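Local coordinates for erythrocyte membrane protein 1 (Plasmodium falciparum, PDB 6S8T) that is an ICAM-1-binding DBLbeta domain of a PfEMP1 surface protein, through which infected erythrocytes probably adhere to host cell-surface receptors, at residues K307-E312 against D428-Q433; L39-K44 against K136-L141; S177-V182 against G276-N281; G85-F90 against K161-L166; D70-N75 against L123-V128. One frame throughout, in Å; residues are numbered along the deposited sequence.

Interaction 1: K307-E312 against D428-Q433; sequences KMQSQE and DECTEQ
With CG of Q309 anti to its backbone N (chi1 -172°), the bend at chi2 (-86°) swings CD toward T431, while K307, bent at chi4 (-64°), brings NZ to the E429 carboxylate. The Q309 amide works in two directions. OE1 accepts from T431 N at 3.2 Å, in the carbonyl plane and on a lone pair, and NE2 gives a weak bond of 3.3 Å to T431 O; the firmer partner of NE2 is Y347 OH on helix 335-372. The other end of the contact is ionic: K307 NZ lies 2.8 Å from E429 OE1, on its syn lone pair, with a weaker approach to OE2. The two segments bring helix 293-319 of this helical DBL domain against the loop after helix 417-424, and the disulfide from C430 to C306 of helix 293-319 joins that helix to the loop covalently. Between the polar ends, T431 CG2 rests against the helix backbone, 3.6 Å from S310 CA, and S310 CB meets E429 O at 3.2 Å. The CG of Q433 reaches Q309 NE2 at 3.7 Å, while the Q433 amide itself is bonded to Y453 O.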
# COMPACT_ATOMS: atom_id res chain seq x y z
N LYS A 307 3.73 11.12 -10.99
CA LYS A 307 3.79 10.56 -12.34
C LYS A 307 2.76 11.21 -13.25
O LYS A 307 3.06 11.52 -14.41
CB LYS A 307 3.58 9.04 -12.29
CG LYS A 307 4.73 8.26 -11.69
CD LYS A 307 4.45 6.76 -11.71
CE LYS A 307 5.69 5.96 -11.38
NZ LYS A 307 6.76 6.15 -12.41
N MET A 308 1.54 11.41 -12.75
CA MET A 308 0.52 12.11 -13.53
C MET A 308 0.92 13.56 -13.78
O MET A 308 0.79 14.06 -14.90
CB MET A 308 -0.83 12.03 -12.80
CG MET A 308 -1.98 12.78 -13.48
SD MET A 308 -2.09 14.53 -13.06
CE MET A 308 -2.07 14.45 -11.27
N GLN A 309 1.40 14.25 -12.74
CA GLN A 309 1.77 15.65 -12.87
C GLN A 309 2.90 15.82 -13.88
O GLN A 309 2.87 16.73 -14.71
CB GLN A 309 2.18 16.22 -11.51
CG GLN A 309 2.40 17.73 -11.48
CD GLN A 309 3.81 18.15 -11.89
OE1 GLN A 309 4.76 17.38 -11.75
NE2 GLN A 309 3.94 19.36 -12.40
N SER A 310 3.91 14.95 -13.82
CA SER A 310 5.04 15.04 -14.74
C SER A 310 4.59 14.81 -16.18
O SER A 310 5.10 15.45 -17.11
CB SER A 310 6.12 14.05 -14.34
OG SER A 310 7.27 14.18 -15.16
N GLN A 311 3.65 13.88 -16.40
CA GLN A 311 3.18 13.61 -17.75
C GLN A 311 2.37 14.78 -18.30
O GLN A 311 2.51 15.15 -19.47
CB GLN A 311 2.35 12.32 -17.77
CG GLN A 311 1.88 11.89 -19.15
CD GLN A 311 1.12 10.57 -19.12
OE1 GLN A 311 -0.09 10.54 -18.89
NE2 GLN A 311 1.83 9.47 -19.36
N GLU A 312 1.50 15.37 -17.47
CA GLU A 312 0.76 16.55 -17.90
C GLU A 312 1.68 17.74 -18.12
O GLU A 312 1.43 18.56 -19.01
CB GLU A 312 -0.32 16.90 -16.87
CG GLU A 312 -1.45 15.91 -16.79
CD GLU A 312 -2.17 15.73 -18.11
OE1 GLU A 312 -1.85 14.77 -18.83
OE2 GLU A 312 -3.04 16.57 -18.43
N ASP A 428 10.64 12.30 -6.62
CA ASP A 428 11.63 12.83 -7.55
C ASP A 428 11.06 13.02 -8.95
O ASP A 428 11.67 13.73 -9.76
CB ASP A 428 12.85 11.91 -7.61
CG ASP A 428 13.60 11.85 -6.29
OD1 ASP A 428 13.44 12.77 -5.47
OD2 ASP A 428 14.36 10.87 -6.09
N GLU A 429 9.92 12.41 -9.26
CA GLU A 429 9.35 12.51 -10.60
C GLU A 429 8.48 13.75 -10.78
O GLU A 429 8.17 14.11 -11.92
CB GLU A 429 8.54 11.26 -10.93
CG GLU A 429 9.35 9.97 -10.81
CD GLU A 429 8.55 8.73 -11.15
OE1 GLU A 429 7.90 8.72 -12.22
OE2 GLU A 429 8.57 7.77 -10.35
N CYS A 430 8.07 14.40 -9.69
CA CYS A 430 7.43 15.71 -9.80
C CYS A 430 8.40 16.71 -10.41
O CYS A 430 9.55 16.82 -9.98
CB CYS A 430 6.96 16.18 -8.42
SG CYS A 430 5.23 15.79 -8.00
N THR A 431 7.95 17.43 -11.44
CA THR A 431 8.79 18.37 -12.17
C THR A 431 8.33 19.79 -11.88
O THR A 431 7.15 20.13 -12.09
CB THR A 431 8.77 18.07 -13.67
OG1 THR A 431 9.32 19.18 -14.39
CG2 THR A 431 7.35 17.80 -14.16
N GLU A 432 9.26 20.62 -11.39
CA GLU A 432 9.05 22.04 -11.10
C GLU A 432 8.07 22.28 -9.95
O GLU A 432 8.23 23.26 -9.21
CB GLU A 432 8.57 22.78 -12.36
CG GLU A 432 9.59 22.80 -13.49
CD GLU A 432 10.85 23.56 -13.13
OE1 GLU A 432 10.77 24.50 -12.31
OE2 GLU A 432 11.93 23.22 -13.66
N GLN A 433 7.07 21.43 -9.80
CA GLN A 433 6.09 21.54 -8.72
C GLN A 433 6.32 20.35 -7.78
O GLN A 433 5.70 19.30 -7.92
CB GLN A 433 4.67 21.56 -9.28
CG GLN A 433 4.49 22.45 -10.50
CD GLN A 433 4.82 23.91 -10.23
OE1 GLN A 433 5.39 24.59 -11.07
NE2 GLN A 433 4.45 24.39 -9.05

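Interaction 2: L39-K44 against K136-L141; sequences LRADAK and KAIHSL
The H139 imidazole is turned edge-on to the backbone of D42, and I138 beside it meets A41 and L39 with its two methyl-bearing branches. H139 CG lies anti to the carbonyl carbon (chi1 -52°), which sets the ring toward the loop. D42 N donates to H139 ND1 at 3.0 Å with an N-H...N angle of 149°, and the nitrogen sits only 5° out of the ring plane, so the ring is met at its edge. One face of the same ring carries I138 CG2, which stands 4.3 Å above the plane over its centre. This methyl serves two neighbours, since it also packs on A41 CB at 3.6 Å. The segment 136-141 is the first turn of the long helix 137-163, with K136 at the N-cap position, and the loop 39-44 that runs past it is part of the long loop region between helix 16-32 and strand 97-98. The far branch of I138 goes the other way: CD1 touches L39 CD2 at 3.6 Å, the two side chains crossing at about a right angle. A41 CB comes within 3.3 Å of I138 O, bringing the loop close to the helix backbone. Next along the loop, D42 OD1 accepts from K44 N at 3.2 Å, an Asx turn in which the donor stands above the carboxylate plane. N256 of helix 246-268 receives A41 N and donates to L39 O, while W252 of the same helix and I218 of helix 202-221 pack against I138.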
# COMPACT_ATOMS: atom_id res chain seq x y z
N LEU A 39 2.81 -22.23 15.47
CA LEU A 39 2.19 -21.65 14.29
C LEU A 39 3.12 -21.62 13.08
O LEU A 39 2.72 -21.13 12.02
CB LEU A 39 1.69 -20.23 14.61
CG LEU A 39 0.57 -20.15 15.65
CD1 LEU A 39 0.36 -18.73 16.13
CD2 LEU A 39 -0.73 -20.71 15.10
N ARG A 40 4.35 -22.13 13.22
CA ARG A 40 5.24 -22.25 12.07
C ARG A 40 4.69 -23.28 11.10
O ARG A 40 4.48 -24.45 11.47
CB ARG A 40 6.64 -22.65 12.54
CG ARG A 40 7.36 -21.55 13.33
CD ARG A 40 8.74 -22.00 13.82
NE ARG A 40 8.65 -22.90 14.96
CZ ARG A 40 8.77 -24.23 14.89
NH1 ARG A 40 8.98 -24.81 13.72
NH2 ARG A 40 8.68 -24.97 15.98
N ALA A 41 4.44 -22.86 9.86
CA ALA A 41 3.72 -23.67 8.89
C ALA A 41 4.64 -24.10 7.75
O ALA A 41 5.73 -23.56 7.55
CB ALA A 41 2.52 -22.91 8.33
N ASP A 42 4.17 -25.09 7.00
CA ASP A 42 4.87 -25.60 5.82
C ASP A 42 3.83 -25.99 4.78
O ASP A 42 2.99 -26.86 5.04
CB ASP A 42 5.75 -26.81 6.18
CG ASP A 42 6.45 -27.40 4.96
OD1 ASP A 42 6.50 -26.75 3.90
OD2 ASP A 42 6.96 -28.54 5.07
N ALA A 43 3.89 -25.35 3.61
CA ALA A 43 2.89 -25.60 2.58
C ALA A 43 2.87 -27.07 2.16
O ALA A 43 1.80 -27.60 1.85
CB ALA A 43 3.15 -24.70 1.37
N LYS A 44 4.03 -27.73 2.15
CA LYS A 44 4.08 -29.13 1.74
C LYS A 44 3.33 -30.05 2.68
O LYS A 44 2.90 -31.13 2.26
CB LYS A 44 5.54 -29.58 1.62
CG LYS A 44 6.32 -28.88 0.52
CD LYS A 44 7.75 -29.40 0.43
CE LYS A 44 8.52 -29.12 1.71
NZ LYS A 44 9.93 -29.61 1.63
N LYS A 136 -5.28 -29.81 9.48
CA LYS A 136 -4.01 -29.21 9.09
C LYS A 136 -4.21 -27.82 8.49
O LYS A 136 -3.59 -27.45 7.49
CB LYS A 136 -3.25 -30.11 8.11
CG LYS A 136 -2.88 -31.47 8.69
CD LYS A 136 -1.79 -32.15 7.87
CE LYS A 136 -2.31 -33.39 7.15
NZ LYS A 136 -2.66 -34.49 8.09
N ALA A 137 -5.08 -27.02 9.12
CA ALA A 137 -5.38 -25.69 8.61
C ALA A 137 -4.20 -24.74 8.71
O ALA A 137 -4.14 -23.76 7.97
CB ALA A 137 -6.58 -25.09 9.35
N ILE A 138 -3.26 -25.01 9.62
CA ILE A 138 -2.06 -24.18 9.73
C ILE A 138 -1.25 -24.25 8.44
O ILE A 138 -0.76 -23.23 7.94
CB ILE A 138 -1.23 -24.61 10.95
CG1 ILE A 138 -1.88 -24.10 12.23
CG2 ILE A 138 0.19 -24.10 10.85
CD1 ILE A 138 -1.98 -22.60 12.27
N HIS A 139 -1.12 -25.45 7.87
CA HIS A 139 -0.30 -25.65 6.69
C HIS A 139 -1.04 -25.40 5.39
O HIS A 139 -0.44 -24.93 4.42
CB HIS A 139 0.27 -27.08 6.70
CG HIS A 139 0.95 -27.45 7.98
ND1 HIS A 139 2.22 -27.03 8.29
CD2 HIS A 139 0.53 -28.20 9.02
CE1 HIS A 139 2.56 -27.51 9.48
NE2 HIS A 139 1.55 -28.22 9.94
N SER A 140 -2.34 -25.71 5.34
CA SER A 140 -3.11 -25.48 4.12
C SER A 140 -3.30 -24.00 3.85
O SER A 140 -3.35 -23.59 2.68
CB SER A 140 -4.46 -26.19 4.21
OG SER A 140 -4.30 -27.59 4.34
N LEU A 141 -3.42 -23.18 4.90
CA LEU A 141 -3.59 -21.74 4.69
C LEU A 141 -2.34 -21.11 4.10
O LEU A 141 -2.43 -20.22 3.25
CB LEU A 141 -3.96 -21.06 6.01
CG LEU A 141 -4.12 -19.53 5.95
CD1 LEU A 141 -5.22 -19.14 4.99
CD2 LEU A 141 -4.38 -18.95 7.33

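Interaction 3: S177-V182 against G276-N281; sequences SICRAV and GDCHYN
A disulfide fastens helix 172-194 to the loop between helices 246-268 and 293-319, within the Duffy binding domain. C179 SG and C278 SG are bonded at 2.0 Å with a chi3 of 99°, near the right angle at which a disulfide is relaxed, and both sulfurs lie anti to their own carbonyl carbons. N281 ND2 approaches C179 SG at 3.5 Å. C278 and N281 are the first and last residues of a type I beta turn, closed by the bond from N281 N to C278 O, so C278 and the N281 amide belong to one compact turn.

R180, just after C179, and D277, just before C278, form a salt bridge. The R180 chain bends at chi3 (-58°), and NH2 donates to D277 OD2 at 2.8 Å, nearly along the C-O axis and in the guanidinium plane, while the carboxylate plane stands 89° away from it. The same oxygen lies against the aliphatic part of the arginine, 3.3 Å from CD. On one guanidinium face S177 CA lies 3.5 Å above the plane. R180 NH1 has a second partner in E303 of helix 293-319, which would further balance the arginine's charge, and R183 NH1 bonds D277 O. Disulfides that staple helices to connecting loops are characteristic of the helical Duffy-binding-like fold.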
# COMPACT_ATOMS: atom_id res chain seq x y z
N SER A 177 10.71 1.47 -8.61
CA SER A 177 9.27 1.65 -8.46
C SER A 177 8.55 0.31 -8.47
O SER A 177 7.57 0.12 -7.74
CB SER A 177 8.75 2.57 -9.57
OG SER A 177 7.37 2.85 -9.40
N ILE A 178 9.01 -0.64 -9.30
CA ILE A 178 8.41 -1.97 -9.32
C ILE A 178 8.72 -2.72 -8.03
O ILE A 178 7.86 -3.42 -7.48
CB ILE A 178 8.90 -2.76 -10.56
CG1 ILE A 178 8.47 -2.08 -11.85
CG2 ILE A 178 8.37 -4.18 -10.52
CD1 ILE A 178 8.98 -2.78 -13.11
N CYS A 179 9.96 -2.59 -7.53
CA CYS A 179 10.31 -3.23 -6.27
C CYS A 179 9.46 -2.71 -5.12
O CYS A 179 9.02 -3.48 -4.26
CB CYS A 179 11.81 -3.03 -5.99
SG CYS A 179 12.94 -3.93 -7.13
N ARG A 180 9.18 -1.40 -5.10
CA ARG A 180 8.34 -0.84 -4.04
C ARG A 180 6.91 -1.36 -4.13
O ARG A 180 6.27 -1.62 -3.10
CB ARG A 180 8.34 0.70 -4.10
CG ARG A 180 9.60 1.35 -3.52
CD ARG A 180 9.42 2.86 -3.34
NE ARG A 180 9.08 3.54 -4.59
CZ ARG A 180 9.97 4.06 -5.43
NH1 ARG A 180 9.57 4.66 -6.55
NH2 ARG A 180 11.27 3.98 -5.16
N ALA A 181 6.38 -1.53 -5.35
CA ALA A 181 5.02 -2.01 -5.52
C ALA A 181 4.87 -3.43 -4.99
O ALA A 181 3.83 -3.78 -4.41
CB ALA A 181 4.61 -1.94 -6.99
N VAL A 182 5.88 -4.27 -5.19
CA VAL A 182 5.84 -5.63 -4.65
C VAL A 182 5.93 -5.60 -3.12
O VAL A 182 5.33 -6.43 -2.44
CB VAL A 182 6.95 -6.49 -5.28
CG1 VAL A 182 6.95 -7.90 -4.71
CG2 VAL A 182 6.79 -6.53 -6.81
N GLY A 276 19.40 -0.20 -3.47
CA GLY A 276 18.28 0.71 -3.26
C GLY A 276 17.09 -0.02 -2.68
O GLY A 276 17.22 -0.89 -1.82
N ASP A 277 15.89 0.33 -3.17
CA ASP A 277 14.67 -0.31 -2.70
C ASP A 277 14.54 -1.76 -3.16
O ASP A 277 13.64 -2.46 -2.69
CB ASP A 277 13.45 0.49 -3.17
CG ASP A 277 13.32 1.83 -2.46
OD1 ASP A 277 13.83 1.95 -1.33
OD2 ASP A 277 12.70 2.75 -3.03
N CYS A 278 15.42 -2.22 -4.05
CA CYS A 278 15.42 -3.61 -4.49
C CYS A 278 16.38 -4.49 -3.69
O CYS A 278 16.67 -5.61 -4.13
CB CYS A 278 15.78 -3.70 -5.98
SG CYS A 278 14.66 -2.84 -7.12
N HIS A 279 16.87 -4.03 -2.54
CA HIS A 279 17.90 -4.79 -1.85
C HIS A 279 17.35 -5.92 -0.99
O HIS A 279 18.13 -6.63 -0.35
CB HIS A 279 18.77 -3.86 -0.99
CG HIS A 279 18.18 -3.51 0.34
ND1 HIS A 279 17.35 -2.43 0.52
CD2 HIS A 279 18.32 -4.09 1.55
CE1 HIS A 279 16.99 -2.37 1.80
NE2 HIS A 279 17.56 -3.36 2.44
N TYR A 280 16.03 -6.12 -0.96
CA TYR A 280 15.42 -7.29 -0.34
C TYR A 280 15.08 -8.38 -1.35
O TYR A 280 14.44 -9.37 -0.98
CB TYR A 280 14.15 -6.89 0.43
CG TYR A 280 14.39 -5.99 1.61
CD1 TYR A 280 15.05 -6.45 2.74
CD2 TYR A 280 13.94 -4.67 1.61
CE1 TYR A 280 15.27 -5.62 3.83
CE2 TYR A 280 14.15 -3.84 2.69
CZ TYR A 280 14.82 -4.32 3.80
OH TYR A 280 15.03 -3.49 4.88
N ASN A 281 15.49 -8.23 -2.61
CA ASN A 281 15.06 -9.16 -3.64
C ASN A 281 15.68 -10.55 -3.46
O ASN A 281 15.02 -11.55 -3.75
CB ASN A 281 15.40 -8.61 -5.03
CG ASN A 281 14.55 -7.41 -5.40
OD1 ASN A 281 13.79 -6.90 -4.58
ND2 ASN A 281 14.69 -6.95 -6.64

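Interaction 4: G85-F90 against K161-L166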
# COMPACT_ATOMS: atom_id res chain seq x y z
N GLY A 85 -9.86 -5.83 -15.36
CA GLY A 85 -10.45 -6.08 -16.66
C GLY A 85 -10.28 -4.95 -17.65
O GLY A 85 -10.42 -5.17 -18.86
N ASN A 86 -10.00 -3.74 -17.18
CA ASN A 86 -9.82 -2.58 -18.05
C ASN A 86 -8.36 -2.17 -18.20
O ASN A 86 -8.09 -1.17 -18.87
CB ASN A 86 -10.64 -1.40 -17.53
CG ASN A 86 -12.13 -1.68 -17.54
OD1 ASN A 86 -12.65 -2.30 -18.47
ND2 ASN A 86 -12.82 -1.23 -16.50
N ASN A 87 -7.43 -2.91 -17.60
CA ASN A 87 -6.00 -2.60 -17.65
C ASN A 87 -5.73 -1.18 -17.14
O ASN A 87 -5.20 -0.32 -17.85
CB ASN A 87 -5.45 -2.80 -19.06
CG ASN A 87 -5.48 -4.25 -19.49
OD1 ASN A 87 -4.56 -5.02 -19.19
ND2 ASN A 87 -6.54 -4.65 -20.20
N GLU A 88 -6.11 -0.95 -15.89
CA GLU A 88 -5.89 0.33 -15.23
C GLU A 88 -4.91 0.26 -14.08
O GLU A 88 -4.57 1.30 -13.51
CB GLU A 88 -7.22 0.90 -14.72
CG GLU A 88 -8.22 1.23 -15.79
CD GLU A 88 -9.53 1.72 -15.22
OE1 GLU A 88 -9.78 1.49 -14.02
OE2 GLU A 88 -10.31 2.36 -15.97
N ARG A 89 -4.41 -0.94 -13.74
CA ARG A 89 -3.74 -1.14 -12.45
C ARG A 89 -2.50 -0.27 -12.31
O ARG A 89 -2.25 0.30 -11.24
CB ARG A 89 -3.39 -2.61 -12.26
CG ARG A 89 -2.86 -2.93 -10.86
CD ARG A 89 -2.62 -4.42 -10.66
NE ARG A 89 -2.28 -4.71 -9.27
CZ ARG A 89 -1.92 -5.90 -8.81
NH1 ARG A 89 -1.63 -6.05 -7.52
NH2 ARG A 89 -1.85 -6.94 -9.62
N PHE A 90 -1.69 -0.16 -13.37
CA PHE A 90 -0.47 0.62 -13.29
C PHE A 90 -0.39 1.64 -14.42
O PHE A 90 0.69 1.99 -14.89
CB PHE A 90 0.76 -0.29 -13.30
CG PHE A 90 0.90 -1.14 -12.06
CD1 PHE A 90 1.27 -0.56 -10.85
CD2 PHE A 90 0.65 -2.50 -12.10
CE1 PHE A 90 1.40 -1.33 -9.71
CE2 PHE A 90 0.77 -3.28 -10.96
CZ PHE A 90 1.14 -2.69 -9.76
N LYS A 161 5.21 -3.14 -16.65
CA LYS A 161 5.91 -2.95 -17.92
C LYS A 161 4.93 -2.79 -19.08
O LYS A 161 5.21 -2.04 -20.02
CB LYS A 161 6.85 -4.13 -18.18
CG LYS A 161 8.02 -4.19 -17.20
CD LYS A 161 9.07 -5.22 -17.61
CE LYS A 161 8.60 -6.64 -17.32
NZ LYS A 161 9.64 -7.64 -17.68
N LYS A 162 3.77 -3.46 -19.01
CA LYS A 162 2.80 -3.36 -20.10
C LYS A 162 2.09 -2.01 -20.09
O LYS A 162 1.97 -1.36 -21.13
CB LYS A 162 1.79 -4.50 -20.00
CG LYS A 162 0.66 -4.41 -21.00
CD LYS A 162 -0.41 -5.46 -20.72
CE LYS A 162 -1.54 -5.38 -21.73
NZ LYS A 162 -2.15 -4.02 -21.77
N HIS A 163 1.61 -1.58 -18.92
CA HIS A 163 0.83 -0.35 -18.85
C HIS A 163 1.67 0.89 -19.11
O HIS A 163 1.11 1.95 -19.42
CB HIS A 163 0.12 -0.26 -17.50
CG HIS A 163 -0.96 -1.27 -17.32
ND1 HIS A 163 -1.57 -1.50 -16.11
CD2 HIS A 163 -1.54 -2.12 -18.20
CE1 HIS A 163 -2.49 -2.45 -16.25
NE2 HIS A 163 -2.49 -2.84 -17.51
N ASN A 164 3.00 0.78 -19.02
CA ASN A 164 3.89 1.89 -19.32
C ASN A 164 4.71 1.66 -20.59
O ASN A 164 5.57 2.49 -20.90
CB ASN A 164 4.83 2.15 -18.14
CG ASN A 164 4.09 2.58 -16.89
OD1 ASN A 164 3.91 3.77 -16.64
ND2 ASN A 164 3.63 1.61 -16.11
N THR A 165 4.45 0.58 -21.32
CA THR A 165 5.19 0.24 -22.54
C THR A 165 6.70 0.31 -22.32
O THR A 165 7.44 0.93 -23.08
CB THR A 165 4.77 1.13 -23.72
OG1 THR A 165 5.17 2.48 -23.47
CG2 THR A 165 3.26 1.08 -23.92
N LEU A 166 7.15 -0.34 -21.25
CA LEU A 166 8.56 -0.35 -20.90
C LEU A 166 9.32 -1.32 -21.81
O LEU A 166 8.96 -2.50 -21.91
CB LEU A 166 8.75 -0.74 -19.43
CG LEU A 166 8.62 0.38 -18.40
CD1 LEU A 166 8.65 -0.18 -16.99
CD2 LEU A 166 9.74 1.39 -18.60
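H163 reaches from the last turn of helix 137-163 into the bend of loop 85-90. Its CB lies 3.5 Å from F90 O. With chi1 at -69°, CG stands anti to the carbonyl carbon and the ring extends into the loop. On one side of the ring, ND1 accepts from F90 N at 3.1 Å, with an N-H...N angle of 156° and the donor near the ring plane. CE1 comes to 3.5 Å from R89 N, the chain there being oblique to the ring. On the other side CD2 faces N87 CB at 4.1 Å. At the far end NE2 meets N87, whose CB is 3.3 Å away and whose OD1 accepts a weak bond of 3.4 Å. The N87 amide and the imidazole planes are 89° apart. Another part of the loop lies over a face, where N87 O stands 3.7 Å above the plane toward the rim, so the loop from N87 to F90 wraps the ring. The N87 amide oxygen also accepts from R159 NH2, a turn back along the helix. Beyond the ring, N164 ND2, held mainly by Y160 O, also donates weakly to F90 O, while the R89 guanidinium pairs with D152 of the same helix. The helix then closes at T165, whose positive phi and paired bonds back into the last turn, T165 N to K162 O and L166 N to K161 O, form a Schellman motif.

Interaction 5: D70-N75 against L123-V128; sequences DSRNGN and LENLNV
S71 and N125 meet through the backbone: S71 N donates to N125 O at 3.2 Å with an N-H...O angle of 175°. S71 OG adds a weak bond to the same oxygen, its chi1 of 67° setting it between the backbone N and the carbonyl carbon. A single beta bridge pairs D70 with L126, and S71 CB packs on N127 CB at 3.7 Å.

Beside this backbone pairing lies a stack of flat groups. The N125 amide lies on one face of the R72 guanidinium, their planes 28° apart, with ND2 3.1 Å above the arginine plane and offset toward its rim. ND2 and NH1 are both donors, so their approach of 3.2 Å is packing and not a hydrogen bond. D70 positions the arginine: R72 NE donates to OD1 at 2.9 Å and NH2 to OD2 at 2.7 Å, a side-on grip using the syn lone pair of each oxygen.

Farther out, S121 on helix 121-124 reaches both layers, its OG accepting from R72 NH2 and its O from N125 ND2. N127 OD1 caps W130 N at the start of helix 128-132. The two-point grip of D70 limits the guanidinium's rotation and keeps one face toward the N125 amide. Both stacked groups direct N-H donors to other acceptors, D70 and S121, so their stacking needs no bond between them.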
# COMPACT_ATOMS: atom_id res chain seq x y z
N ASP A 70 -8.97 -23.38 -3.68
CA ASP A 70 -10.03 -22.69 -4.40
C ASP A 70 -11.09 -23.70 -4.84
O ASP A 70 -10.77 -24.71 -5.47
CB ASP A 70 -9.45 -21.96 -5.61
CG ASP A 70 -10.43 -20.99 -6.26
OD1 ASP A 70 -11.65 -21.25 -6.26
OD2 ASP A 70 -9.96 -19.95 -6.77
N SER A 71 -12.35 -23.42 -4.49
CA SER A 71 -13.45 -24.34 -4.74
C SER A 71 -14.05 -24.19 -6.13
O SER A 71 -15.26 -24.39 -6.30
CB SER A 71 -14.54 -24.13 -3.68
OG SER A 71 -15.15 -22.86 -3.83
N ARG A 72 -13.24 -23.86 -7.13
CA ARG A 72 -13.72 -23.68 -8.50
C ARG A 72 -12.93 -24.58 -9.45
O ARG A 72 -11.87 -25.10 -9.11
CB ARG A 72 -13.61 -22.21 -8.93
CG ARG A 72 -14.54 -21.28 -8.17
CD ARG A 72 -14.28 -19.83 -8.51
NE ARG A 72 -12.91 -19.43 -8.16
CZ ARG A 72 -12.43 -18.20 -8.33
NH1 ARG A 72 -13.20 -17.24 -8.83
NH2 ARG A 72 -11.18 -17.92 -7.98
N ASN A 73 -13.48 -24.74 -10.65
CA ASN A 73 -12.92 -25.64 -11.64
C ASN A 73 -11.64 -25.05 -12.24
O ASN A 73 -11.16 -23.98 -11.85
CB ASN A 73 -13.94 -25.93 -12.74
CG ASN A 73 -15.15 -26.68 -12.21
OD1 ASN A 73 -15.23 -27.91 -12.31
ND2 ASN A 73 -16.11 -25.95 -11.65
N GLY A 74 -11.08 -25.77 -13.21
CA GLY A 74 -9.80 -25.37 -13.77
C GLY A 74 -9.89 -24.08 -14.56
O GLY A 74 -10.93 -23.73 -15.12
N ASN A 75 -8.78 -23.35 -14.57
CA ASN A 75 -8.65 -22.12 -15.35
C ASN A 75 -9.55 -21.02 -14.82
O ASN A 75 -9.53 -19.89 -15.33
CB ASN A 75 -8.92 -22.39 -16.84
CG ASN A 75 -7.82 -23.18 -17.49
OD1 ASN A 75 -6.75 -23.38 -16.90
ND2 ASN A 75 -8.05 -23.64 -18.72
N LEU A 123 -8.16 -16.67 -2.48
CA LEU A 123 -8.52 -16.49 -1.08
C LEU A 123 -9.98 -16.08 -0.92
O LEU A 123 -10.60 -16.41 0.10
CB LEU A 123 -7.61 -15.44 -0.44
CG LEU A 123 -6.12 -15.78 -0.37
CD1 LEU A 123 -5.32 -14.58 0.13
CD2 LEU A 123 -5.89 -16.99 0.53
N GLU A 124 -10.54 -15.38 -1.90
CA GLU A 124 -11.93 -14.94 -1.82
C GLU A 124 -12.91 -16.10 -2.00
O GLU A 124 -14.04 -16.00 -1.52
CB GLU A 124 -12.20 -13.87 -2.88
CG GLU A 124 -11.44 -12.56 -2.67
CD GLU A 124 -11.40 -11.70 -3.92
OE1 GLU A 124 -10.29 -11.28 -4.32
OE2 GLU A 124 -12.47 -11.44 -4.51
N ASN A 125 -12.50 -17.18 -2.66
CA ASN A 125 -13.37 -18.31 -2.96
C ASN A 125 -12.86 -19.59 -2.32
O ASN A 125 -12.84 -20.66 -2.94
CB ASN A 125 -13.53 -18.49 -4.47
CG ASN A 125 -14.13 -17.26 -5.13
OD1 ASN A 125 -15.34 -17.07 -5.12
ND2 ASN A 125 -13.28 -16.44 -5.73
N LEU A 126 -12.44 -19.51 -1.06
CA LEU A 126 -11.96 -20.69 -0.35
C LEU A 126 -13.12 -21.60 0.03
O LEU A 126 -14.24 -21.16 0.27
CB LEU A 126 -11.19 -20.29 0.91
CG LEU A 126 -9.76 -19.77 0.75
CD1 LEU A 126 -9.18 -19.42 2.11
CD2 LEU A 126 -8.88 -20.79 0.04
N ASN A 127 -12.83 -22.90 0.07
CA ASN A 127 -13.73 -23.90 0.64
C ASN A 127 -13.20 -24.20 2.04
O ASN A 127 -12.21 -24.92 2.20
CB ASN A 127 -13.80 -25.15 -0.22
CG ASN A 127 -14.75 -26.19 0.34
OD1 ASN A 127 -14.36 -27.02 1.17
ND2 ASN A 127 -16.00 -26.16 -0.11
N VAL A 128 -13.86 -23.63 3.06
CA VAL A 128 -13.36 -23.72 4.42
C VAL A 128 -13.32 -25.16 4.93
O VAL A 128 -12.59 -25.45 5.88
CB VAL A 128 -14.21 -22.84 5.37
CG1 VAL A 128 -14.11 -21.38 4.95
CG2 VAL A 128 -15.66 -23.31 5.37

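Interactions 2 and 4 use opposite ends of helix 137-163, their centres 34 Å apart, and each sets a histidine of that helix against the N-terminal loop region. Interaction 5 is nested in the loop that interaction 2 closes, with nearest atoms about 5 Å apart. Interaction 3, the nearest of the five to the chain's centre, touches two others: A181 CB packs on F90 CE1 of interaction 4 at 4.3 Å, and S177 OG lies 4.0 Å from K307 CE of interaction 1. Interactions 1 and 2 lie on opposite sides of the chain's centre, 45 Å between centres. All five are structural packing contacts of the domain, with no ICAM-1 in the structure.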